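Local atomic coordinates of Two-component system sensor histidine kinase (PDB entry 3OTT), a protein that probably senses saccharides through this extracellular part, built of beta-propellers and a beta-sandwich, and relays the signal by histidine kinase activity to gene regulation. Residues Y407-N412 and F442-H447; N673-L678 and I709-Y714; F691-E696 and N703-N708. One frame throughout, in Å; residues are numbered along the deposited sequence.

Contact 1 of 3, residues Y407-N412 and F442-H447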
loop_
_atom_site.group_PDB
_atom_site.type_symbol
_atom_site.label_atom_id
_atom_site.label_comp_id
_atom_site.label_asym_id
_atom_site.label_seq_id
_atom_site.Cartn_x
_atom_site.Cartn_y
_atom_site.Cartn_z
ATOM N N TYR B 407 -26.800 -18.291 -1.057
ATOM C CA TYR B 407 -27.765 -19.389 -1.007
ATOM C C TYR B 407 -27.221 -20.638 -0.303
ATOM O O TYR B 407 -26.077 -21.064 -0.540
ATOM C CB TYR B 407 -28.201 -19.824 -2.442
ATOM C CG TYR B 407 -28.734 -18.722 -3.311
ATOM C CD1 TYR B 407 -30.083 -18.335 -3.239
ATOM C CD2 TYR B 407 -27.897 -18.045 -4.193
ATOM C CE1 TYR B 407 -30.583 -17.318 -4.017
ATOM C CE2 TYR B 407 -28.395 -17.029 -5.012
ATOM C CZ TYR B 407 -29.745 -16.675 -4.922
ATOM O OH TYR B 407 -30.219 -15.638 -5.705
ATOM N N ASN B 408 -28.065 -21.254 0.498
ATOM C CA ASN B 408 -27.806 -22.544 1.154
ATOM C C ASN B 408 -28.678 -23.652 0.467
ATOM O O ASN B 408 -29.928 -23.568 0.509
ATOM C CB ASN B 408 -28.274 -22.500 2.630
ATOM C CG ASN B 408 -27.520 -21.490 3.495
ATOM O OD1 ASN B 408 -26.271 -21.535 3.604
ATOM N ND2 ASN B 408 -28.296 -20.582 4.164
ATOM N N ILE B 409 -28.053 -24.679 -0.070
ATOM C CA ILE B 409 -28.732 -25.751 -0.790
ATOM C C ILE B 409 -28.390 -27.116 -0.202
ATOM O O ILE B 409 -27.213 -27.422 -0.002
ATOM C CB ILE B 409 -28.280 -25.716 -2.270
ATOM C CG1 ILE B 409 -28.765 -24.416 -2.943
ATOM C CG2 ILE B 409 -28.673 -26.987 -3.015
ATOM C CD1 ILE B 409 -28.013 -24.107 -4.237
ATOM N N VAL B 410 -29.402 -27.928 0.083
ATOM C CA VAL B 410 -29.197 -29.282 0.587
ATOM C C VAL B 410 -29.934 -30.298 -0.276
ATOM O O VAL B 410 -30.855 -29.926 -0.982
ATOM C CB VAL B 410 -29.659 -29.447 2.051
ATOM C CG1 VAL B 410 -28.891 -28.488 2.976
ATOM C CG2 VAL B 410 -31.132 -29.229 2.179
ATOM N N ASP B 411 -29.535 -31.575 -0.232
ATOM C CA ASP B 411 -30.323 -32.607 -0.914
ATOM C C ASP B 411 -31.637 -32.871 -0.161
ATOM O O ASP B 411 -31.820 -32.420 0.977
ATOM C CB ASP B 411 -29.482 -33.892 -1.070
ATOM C CG ASP B 411 -29.411 -34.687 0.216
ATOM O OD1 ASP B 411 -29.000 -34.128 1.255
ATOM O OD2 ASP B 411 -29.848 -35.853 0.218
ATOM N N ASN B 412 -32.543 -33.624 -0.763
ATOM C CA ASN B 412 -33.852 -33.936 -0.114
ATOM C C ASN B 412 -33.769 -34.690 1.238
ATOM O O ASN B 412 -34.661 -34.530 2.071
ATOM C CB ASN B 412 -34.783 -34.718 -1.074
ATOM C CG ASN B 412 -34.216 -36.063 -1.473
ATOM O OD1 ASN B 412 -33.250 -36.131 -2.209
ATOM N ND2 ASN B 412 -34.793 -37.145 -0.949
ATOM N N PHE B 442 -25.404 -31.264 -7.439
ATOM C CA PHE B 442 -26.792 -30.839 -7.223
ATOM C C PHE B 442 -27.305 -30.213 -8.521
ATOM O O PHE B 442 -26.565 -29.452 -9.207
ATOM C CB PHE B 442 -26.861 -29.763 -6.119
ATOM C CG PHE B 442 -26.382 -30.245 -4.779
ATOM C CD1 PHE B 442 -25.015 -30.290 -4.455
ATOM C CD2 PHE B 442 -27.297 -30.643 -3.821
ATOM C CE1 PHE B 442 -24.581 -30.757 -3.157
ATOM C CE2 PHE B 442 -26.865 -31.141 -2.551
ATOM C CZ PHE B 442 -25.521 -31.175 -2.234
ATOM N N VAL B 443 -28.556 -30.527 -8.854
ATOM C CA VAL B 443 -29.233 -29.942 -9.992
ATOM C C VAL B 443 -30.446 -29.213 -9.447
ATOM O O VAL B 443 -31.300 -29.855 -8.815
ATOM C CB VAL B 443 -29.660 -30.992 -10.985
ATOM C CG1 VAL B 443 -30.359 -30.331 -12.158
ATOM C CG2 VAL B 443 -28.438 -31.861 -11.442
ATOM N N VAL B 444 -30.473 -27.886 -9.620
ATOM C CA VAL B 444 -31.437 -27.000 -8.974
ATOM C C VAL B 444 -32.192 -26.133 -9.994
ATOM O O VAL B 444 -31.609 -25.615 -10.971
ATOM C CB VAL B 444 -30.699 -26.042 -8.011
ATOM C CG1 VAL B 444 -31.557 -24.840 -7.613
ATOM C CG2 VAL B 444 -30.200 -26.785 -6.724
ATOM N N ASP B 445 -33.481 -25.973 -9.782
ATOM C CA ASP B 445 -34.262 -25.103 -10.625
ATOM C C ASP B 445 -33.856 -23.623 -10.406
ATOM O O ASP B 445 -34.077 -23.067 -9.341
ATOM C CB ASP B 445 -35.751 -25.328 -10.387
ATOM C CG ASP B 445 -36.637 -24.487 -11.359
ATOM O OD1 ASP B 445 -36.547 -23.234 -11.347
ATOM O OD2 ASP B 445 -37.423 -25.082 -12.122
ATOM N N LYS B 446 -33.239 -23.011 -11.404
ATOM C CA LYS B 446 -32.645 -21.676 -11.235
ATOM C C LYS B 446 -33.654 -20.597 -10.742
ATOM O O LYS B 446 -33.425 -19.940 -9.706
ATOM C CB LYS B 446 -31.966 -21.236 -12.525
ATOM C CG LYS B 446 -31.010 -20.071 -12.347
ATOM C CD LYS B 446 -30.417 -19.680 -13.629
ATOM C CE LYS B 446 -31.378 -18.700 -14.411
ATOM N NZ LYS B 446 -30.550 -17.940 -15.387
ATOM N N HIS B 447 -34.785 -20.460 -11.433
ATOM C CA HIS B 447 -35.790 -19.438 -11.014
ATOM C C HIS B 447 -36.391 -19.670 -9.646
ATOM O O HIS B 447 -36.549 -18.725 -8.890
ATOM C CB HIS B 447 -36.853 -19.156 -12.081
ATOM C CG HIS B 447 -36.270 -18.477 -13.291
ATOM N ND1 HIS B 447 -36.777 -18.623 -14.567
ATOM C CD2 HIS B 447 -35.182 -17.671 -13.410
ATOM C CE1 HIS B 447 -36.038 -17.921 -15.416
ATOM N NE2 HIS B 447 -35.059 -17.338 -14.738
#
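Ile409 has CG1 beside its own backbone N (chi1 -66°), which leaves CG2, anti to that N, as the branch that meets the strand 442-445. Phe442 has CG anti to its carbonyl carbon (chi1 -62°), and its ring reaches the end of the strand that carries Ile409. Ile409 CG2 has two partners: it is 4.0 Å from Phe442 CD2, where the two side chains slide past each other in opposite directions, and 4.0 Å from Val444 CG2, where they meet tip to tip. Farther along, the edge of the phenyl ring points at the backbone, with Phe442 CE2 3.6 Å from Asp411 N and close to the ring plane. Asp411 adds its CB, 4.1 Å from Phe442 CE2, while its carboxylate turns to Thr413 OG1 and to the backbone N atoms of Thr415 and Tyr416. No hydrogen bond joins the two segments; the contact is buried and made by packing, mostly of apolar side chains. The strand 457-463 pairs with both 403-410 and 441-445, and Leu449 of the following helix touches Ile409 and Val444. Side chains thus meet across an intervening strand where two four-stranded units join, consistent with neighbouring blades of a beta-propeller.

Contact 2 of 3, residues N673-L678 and I709-Y714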
loop_
_atom_site.group_PDB
_atom_site.type_symbol
_atom_site.label_atom_id
_atom_site.label_comp_id
_atom_site.label_asym_id
_atom_site.label_seq_id
_atom_site.Cartn_x
_atom_site.Cartn_y
_atom_site.Cartn_z
ATOM N N ASN B 673 -3.151 29.143 -39.154
ATOM C CA ASN B 673 -2.357 28.122 -39.826
ATOM C C ASN B 673 -1.619 27.351 -38.737
ATOM O O ASN B 673 -0.642 27.821 -38.185
ATOM C CB ASN B 673 -1.443 28.761 -40.885
ATOM C CG ASN B 673 -2.265 29.402 -42.060
ATOM O OD1 ASN B 673 -2.683 28.715 -42.985
ATOM N ND2 ASN B 673 -2.481 30.726 -41.999
ATOM N N LEU B 674 -2.171 26.185 -38.400
ATOM C CA LEU B 674 -1.896 25.464 -37.162
ATOM C C LEU B 674 -1.281 24.077 -37.369
ATOM O O LEU B 674 -1.658 23.345 -38.308
ATOM C CB LEU B 674 -3.186 25.288 -36.375
ATOM C CG LEU B 674 -4.040 26.521 -36.131
ATOM C CD1 LEU B 674 -5.163 26.098 -35.272
ATOM C CD2 LEU B 674 -3.221 27.664 -35.446
ATOM N N SER B 675 -0.299 23.744 -36.528
ATOM C CA SER B 675 0.204 22.364 -36.464
ATOM C C SER B 675 0.254 21.890 -35.040
ATOM O O SER B 675 0.367 22.677 -34.131
ATOM C CB SER B 675 1.566 22.174 -37.111
ATOM O OG SER B 675 1.464 22.307 -38.484
ATOM N N PHE B 676 0.161 20.592 -34.885
ATOM C CA PHE B 676 0.006 19.926 -33.605
ATOM C C PHE B 676 0.896 18.701 -33.743
ATOM O O PHE B 676 0.768 17.971 -34.754
ATOM C CB PHE B 676 -1.456 19.456 -33.421
ATOM C CG PHE B 676 -2.467 20.588 -33.388
ATOM C CD1 PHE B 676 -3.116 21.004 -34.547
ATOM C CD2 PHE B 676 -2.734 21.264 -32.214
ATOM C CE1 PHE B 676 -4.067 22.109 -34.524
ATOM C CE2 PHE B 676 -3.681 22.321 -32.192
ATOM C CZ PHE B 676 -4.326 22.742 -33.378
ATOM N N GLU B 677 1.787 18.479 -32.773
ATOM C CA GLU B 677 2.444 17.183 -32.627
ATOM C C GLU B 677 1.757 16.432 -31.530
ATOM O O GLU B 677 1.354 17.009 -30.549
ATOM C CB GLU B 677 3.933 17.321 -32.304
ATOM C CG GLU B 677 4.690 17.857 -33.491
ATOM C CD GLU B 677 6.121 18.181 -33.180
ATOM O OE1 GLU B 677 6.573 17.918 -32.036
ATOM O OE2 GLU B 677 6.788 18.723 -34.088
ATOM N N LEU B 678 1.691 15.129 -31.685
ATOM C CA LEU B 678 0.955 14.257 -30.767
ATOM C C LEU B 678 1.909 13.138 -30.328
ATOM O O LEU B 678 2.819 12.769 -31.075
ATOM C CB LEU B 678 -0.294 13.669 -31.481
ATOM C CG LEU B 678 -0.031 12.659 -32.604
ATOM C CD1 LEU B 678 0.017 11.201 -32.095
ATOM C CD2 LEU B 678 -1.083 12.765 -33.656
ATOM N N ILE B 709 4.801 9.773 -38.840
ATOM C CA ILE B 709 4.449 11.186 -38.818
ATOM C C ILE B 709 3.558 11.412 -37.652
ATOM O O ILE B 709 2.530 10.781 -37.574
ATOM C CB ILE B 709 3.806 11.639 -40.162
ATOM C CG1 ILE B 709 4.853 11.596 -41.268
ATOM C CG2 ILE B 709 3.243 13.065 -40.112
ATOM C CD1 ILE B 709 4.736 10.386 -42.074
ATOM N N ASN B 710 3.937 12.288 -36.742
ATOM C CA ASN B 710 3.054 12.556 -35.622
ATOM C C ASN B 710 2.613 14.002 -35.637
ATOM O O ASN B 710 2.243 14.528 -34.604
ATOM C CB ASN B 710 3.725 12.293 -34.286
ATOM C CG ASN B 710 4.858 13.232 -34.042
ATOM O OD1 ASN B 710 5.604 13.505 -34.941
ATOM N ND2 ASN B 710 5.004 13.734 -32.815
ATOM N N ARG B 711 2.699 14.651 -36.790
ATOM C CA ARG B 711 2.304 16.056 -36.899
ATOM C C ARG B 711 1.009 16.268 -37.742
ATOM O O ARG B 711 0.883 15.772 -38.804
ATOM C CB ARG B 711 3.456 16.936 -37.424
ATOM C CG ARG B 711 2.960 18.326 -37.759
ATOM C CD ARG B 711 3.993 19.222 -38.327
ATOM N NE ARG B 711 5.163 19.225 -37.466
ATOM C CZ ARG B 711 6.016 20.228 -37.403
ATOM N NH1 ARG B 711 5.777 21.323 -38.109
ATOM N NH2 ARG B 711 7.086 20.138 -36.609
ATOM N N ILE B 712 0.094 17.047 -37.230
ATOM C CA ILE B 712 -1.189 17.268 -37.849
ATOM C C ILE B 712 -1.275 18.747 -38.247
ATOM O O ILE B 712 -1.055 19.600 -37.417
ATOM C CB ILE B 712 -2.312 16.933 -36.876
ATOM C CG1 ILE B 712 -2.379 15.405 -36.670
ATOM C CG2 ILE B 712 -3.709 17.522 -37.363
ATOM C CD1 ILE B 712 -3.372 15.007 -35.535
ATOM N N THR B 713 -1.560 19.031 -39.521
ATOM C CA THR B 713 -1.526 20.402 -39.997
ATOM C C THR B 713 -2.842 20.823 -40.696
ATOM O O THR B 713 -3.362 20.119 -41.574
ATOM C CB THR B 713 -0.243 20.681 -40.867
ATOM O OG1 THR B 713 -0.154 22.093 -41.203
ATOM C CG2 THR B 713 -0.296 19.904 -42.193
ATOM N N TYR B 714 -3.365 21.980 -40.307
ATOM C CA TYR B 714 -4.506 22.588 -41.008
ATOM C C TYR B 714 -4.130 23.976 -41.416
ATOM O O TYR B 714 -3.507 24.676 -40.658
ATOM C CB TYR B 714 -5.704 22.673 -40.074
ATOM C CG TYR B 714 -6.412 21.386 -39.987
ATOM C CD1 TYR B 714 -6.137 20.509 -38.938
ATOM C CD2 TYR B 714 -7.345 20.994 -40.956
ATOM C CE1 TYR B 714 -6.732 19.279 -38.837
ATOM C CE2 TYR B 714 -7.992 19.711 -40.846
ATOM C CZ TYR B 714 -7.659 18.876 -39.780
ATOM O OH TYR B 714 -8.229 17.635 -39.585
HETATM O O HOH W 1 7.072 15.344 -31.523
#
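One edge of the four-stranded antiparallel sheet in the C-terminal beta-sandwich is formed here, where Leu674 to Leu678 pair with Asn710 to Tyr714; 709-714 belongs to the Y_Y_Y domain. The short strand axes run 4.6 Å apart with 164° between their directions, nearly antiparallel. Leu674 with Tyr714 and Phe676 with Ile712 are hydrogen-bonded pairs, the shortest bond running from Ile712 N to Phe676 O at 2.7 Å. Past them, Asn710 grips Leu678 twice: its O accepts Leu678 N, and, with CG between its backbone N and carbonyl carbon (chi1 65°), ND2 gives a hydrogen to Leu678 O at 3.0 Å, the acceptor in the amide plane. Leu674, Phe676, Leu678, Ile712 and Tyr714 face the sandwich interior, where the side chains of Leu678 and Ile712 cross at about a right angle, Leu678 CD2 being 3.7 Å from Ile712 CD1. The polar face carries Ser675, Glu677, Arg711 and Thr713. Arg711 NH2 binds Glu677 OE2 at 2.9 Å in a salt bridge, the oxygen 32° out of the guanidinium plane, and Arg711 also makes a cation-pi contact with Tyr642. An alanine in place of Arg711 would probably leave Glu677 without its positive mate and the Tyr642 ring without its cation. Glu677 OE2 also bonds Tyr642 OH, and OE1 takes a water bridging to Asn710 ND2. With both oxygens gripped next to a cation, Glu677 is likely to be ionised.

Contact 3 of 3, residues F691-E696 and N703-N708; sequences FVYRLE and NFLKSN
Asn703 presses its CB onto the ring of Tyr693, 3.6 Å from the ring centroid and displaced toward the rim, so that the methylene covers one face in a CH-pi contact. Tyr693 CG sits between its own backbone N and carbonyl carbon (chi1 68°), which starts the ring on its way across toward the partner strand. Leu705 fits into the hollow between Phe691 and Tyr693, two residues apart on the same strand: CD1 lies against Phe691 CB, and CD2 is 3.7 Å from Tyr693 CE1, the leucine crossing the tyrosine at about a right angle. This is an antiparallel beta hairpin at one edge of the five-stranded sheet of the sandwich. Tyr693 and Asn703 form its hydrogen-bonded pair, with Asn703 N 2.7 Å from Tyr693 O. Leu705 N reaches Phe691 O at 3.2 Å, and a water bonds to both of those atoms, so the N-H is shared. The other face of the hairpin has its own fit: Val692 CG1 stands 3.9 Å from the centroid of the Phe704 ring, over its face, the two side chains lying alongside and pointing the same way. Tyr693 also touches Ile712 and Tyr714 of the facing sheet, and Trp702, in the turn, packs on Val692.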
loop_
_atom_site.group_PDB
_atom_site.type_symbol
_atom_site.label_atom_id
_atom_site.label_comp_id
_atom_site.label_asym_id
_atom_site.label_seq_id
_atom_site.Cartn_x
_atom_site.Cartn_y
_atom_site.Cartn_z
ATOM N N PHE B 691 -2.179 6.503 -36.103
ATOM C CA PHE B 691 -3.234 7.417 -35.620
ATOM C C PHE B 691 -4.187 7.920 -36.729
ATOM O O PHE B 691 -3.841 7.982 -37.898
ATOM C CB PHE B 691 -2.601 8.581 -34.797
ATOM C CG PHE B 691 -1.822 8.089 -33.543
ATOM C CD1 PHE B 691 -2.469 7.897 -32.352
ATOM C CD2 PHE B 691 -0.480 7.725 -33.630
ATOM C CE1 PHE B 691 -1.792 7.381 -31.233
ATOM C CE2 PHE B 691 0.231 7.202 -32.507
ATOM C CZ PHE B 691 -0.408 7.042 -31.325
ATOM N N VAL B 692 -5.409 8.232 -36.344
ATOM C CA VAL B 692 -6.361 8.866 -37.215
ATOM C C VAL B 692 -6.760 10.164 -36.541
ATOM O O VAL B 692 -6.633 10.313 -35.310
ATOM C CB VAL B 692 -7.629 7.973 -37.490
ATOM C CG1 VAL B 692 -7.333 6.900 -38.553
ATOM C CG2 VAL B 692 -8.145 7.333 -36.239
ATOM N N TYR B 693 -7.182 11.136 -37.350
ATOM C CA TYR B 693 -7.587 12.433 -36.828
ATOM C C TYR B 693 -8.650 13.031 -37.695
ATOM O O TYR B 693 -8.749 12.707 -38.901
ATOM C CB TYR B 693 -6.388 13.391 -36.730
ATOM C CG TYR B 693 -5.792 13.857 -38.044
ATOM C CD1 TYR B 693 -4.861 13.080 -38.725
ATOM C CD2 TYR B 693 -6.137 15.081 -38.580
ATOM C CE1 TYR B 693 -4.305 13.504 -39.939
ATOM C CE2 TYR B 693 -5.607 15.530 -39.810
ATOM C CZ TYR B 693 -4.698 14.744 -40.475
ATOM O OH TYR B 693 -4.176 15.184 -41.651
ATOM N N ARG B 694 -9.414 13.946 -37.117
ATOM C CA ARG B 694 -10.406 14.704 -37.870
ATOM C C ARG B 694 -10.654 16.028 -37.161
ATOM O O ARG B 694 -10.531 16.107 -35.927
ATOM C CB ARG B 694 -11.714 13.914 -38.006
ATOM C CG ARG B 694 -12.388 13.625 -36.682
ATOM C CD ARG B 694 -13.382 12.478 -36.832
ATOM N NE ARG B 694 -14.583 12.888 -37.570
ATOM C CZ ARG B 694 -15.312 12.065 -38.314
ATOM N NH1 ARG B 694 -14.982 10.776 -38.428
ATOM N NH2 ARG B 694 -16.376 12.520 -38.945
ATOM N N LEU B 695 -10.989 17.067 -37.925
ATOM C CA LEU B 695 -11.331 18.323 -37.300
ATOM C C LEU B 695 -12.831 18.623 -37.470
ATOM O O LEU B 695 -13.246 19.024 -38.540
ATOM C CB LEU B 695 -10.431 19.467 -37.857
ATOM C CG LEU B 695 -10.608 20.879 -37.273
ATOM C CD1 LEU B 695 -10.226 20.873 -35.822
ATOM C CD2 LEU B 695 -9.843 21.981 -38.029
ATOM N N GLU B 696 -13.620 18.432 -36.420
ATOM C CA GLU B 696 -15.041 18.760 -36.448
ATOM C C GLU B 696 -15.264 20.220 -36.803
ATOM O O GLU B 696 -14.665 21.096 -36.205
ATOM C CB GLU B 696 -15.748 18.446 -35.124
ATOM C CG GLU B 696 -16.101 16.963 -34.923
ATOM C CD GLU B 696 -17.045 16.420 -36.020
ATOM O OE1 GLU B 696 -18.028 17.133 -36.417
ATOM O OE2 GLU B 696 -16.773 15.281 -36.493
ATOM N N ASN B 703 -8.900 11.244 -41.143
ATOM C CA ASN B 703 -7.702 11.324 -41.941
ATOM C C ASN B 703 -6.707 10.367 -41.307
ATOM O O ASN B 703 -6.757 10.161 -40.111
ATOM C CB ASN B 703 -7.155 12.749 -41.925
ATOM C CG ASN B 703 -8.180 13.792 -42.420
ATOM O OD1 ASN B 703 -8.898 14.419 -41.619
ATOM N ND2 ASN B 703 -8.242 13.978 -43.722
ATOM N N PHE B 704 -5.806 9.807 -42.109
ATOM C CA PHE B 704 -4.790 8.860 -41.653
ATOM C C PHE B 704 -3.405 9.476 -41.654
ATOM O O PHE B 704 -3.074 10.263 -42.533
ATOM C CB PHE B 704 -4.808 7.637 -42.554
ATOM C CG PHE B 704 -6.093 6.915 -42.505
ATOM C CD1 PHE B 704 -7.214 7.419 -43.180
ATOM C CD2 PHE B 704 -6.226 5.765 -41.733
ATOM C CE1 PHE B 704 -8.432 6.765 -43.082
ATOM C CE2 PHE B 704 -7.441 5.105 -41.626
ATOM C CZ PHE B 704 -8.546 5.588 -42.301
ATOM N N LEU B 705 -2.594 9.124 -40.669
ATOM C CA LEU B 705 -1.233 9.696 -40.605
ATOM C C LEU B 705 -0.093 8.953 -41.359
ATOM O O LEU B 705 0.578 9.530 -42.245
ATOM C CB LEU B 705 -0.848 10.070 -39.168
ATOM C CG LEU B 705 -1.369 11.453 -38.746
ATOM C CD1 LEU B 705 -1.218 11.707 -37.258
ATOM C CD2 LEU B 705 -0.720 12.613 -39.561
ATOM N N LYS B 706 0.126 7.687 -41.080
ATOM C CA LYS B 706 1.432 7.091 -41.498
ATOM C C LYS B 706 2.315 7.175 -40.270
ATOM O O LYS B 706 2.429 8.262 -39.648
ATOM C CB LYS B 706 2.096 7.859 -42.650
ATOM C CG LYS B 706 3.169 7.074 -43.415
ATOM C CD LYS B 706 2.541 6.340 -44.623
ATOM C CE LYS B 706 3.434 5.191 -45.168
ATOM N NZ LYS B 706 3.342 3.931 -44.355
ATOM N N SER B 707 2.888 6.035 -39.884
ATOM C CA SER B 707 3.364 5.888 -38.478
ATOM C C SER B 707 4.548 6.768 -38.098
ATOM O O SER B 707 4.678 7.193 -36.931
ATOM C CB SER B 707 3.607 4.424 -38.034
ATOM O OG SER B 707 3.971 3.578 -39.116
ATOM N N ASN B 708 5.405 7.069 -39.051
ATOM C CA ASN B 708 6.479 7.972 -38.692
ATOM C C ASN B 708 6.029 9.432 -38.492
ATOM O O ASN B 708 6.794 10.250 -38.046
ATOM C CB ASN B 708 7.620 7.900 -39.700
ATOM C CG ASN B 708 7.131 7.965 -41.153
ATOM O OD1 ASN B 708 5.999 7.542 -41.491
ATOM N ND2 ASN B 708 8.010 8.477 -42.037
HETATM O O HOH W 2 -2.967 6.245 -39.558
#

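Contact 1 lies apart from the others, its centre about 63 Å from that of contact 2 and about 57 Å from that of contact 3; it belongs to the propeller-type part of the chain and comes first in sequence. Contacts 2 and 3 are neighbours, with centres about 10 Å apart, in the C-terminal beta-sandwich. Strand 674-679 is followed by the hairpin 691-696 and 703-704, and then by strand 711-714, so the chain passes from one sheet to the other and back. Strand 711-714 faces strand 691-696 across the sandwich. Contacts 2 and 3 thus lie in the two facing sheets of one sandwich, while contact 1 packs in the propeller part and touches neither.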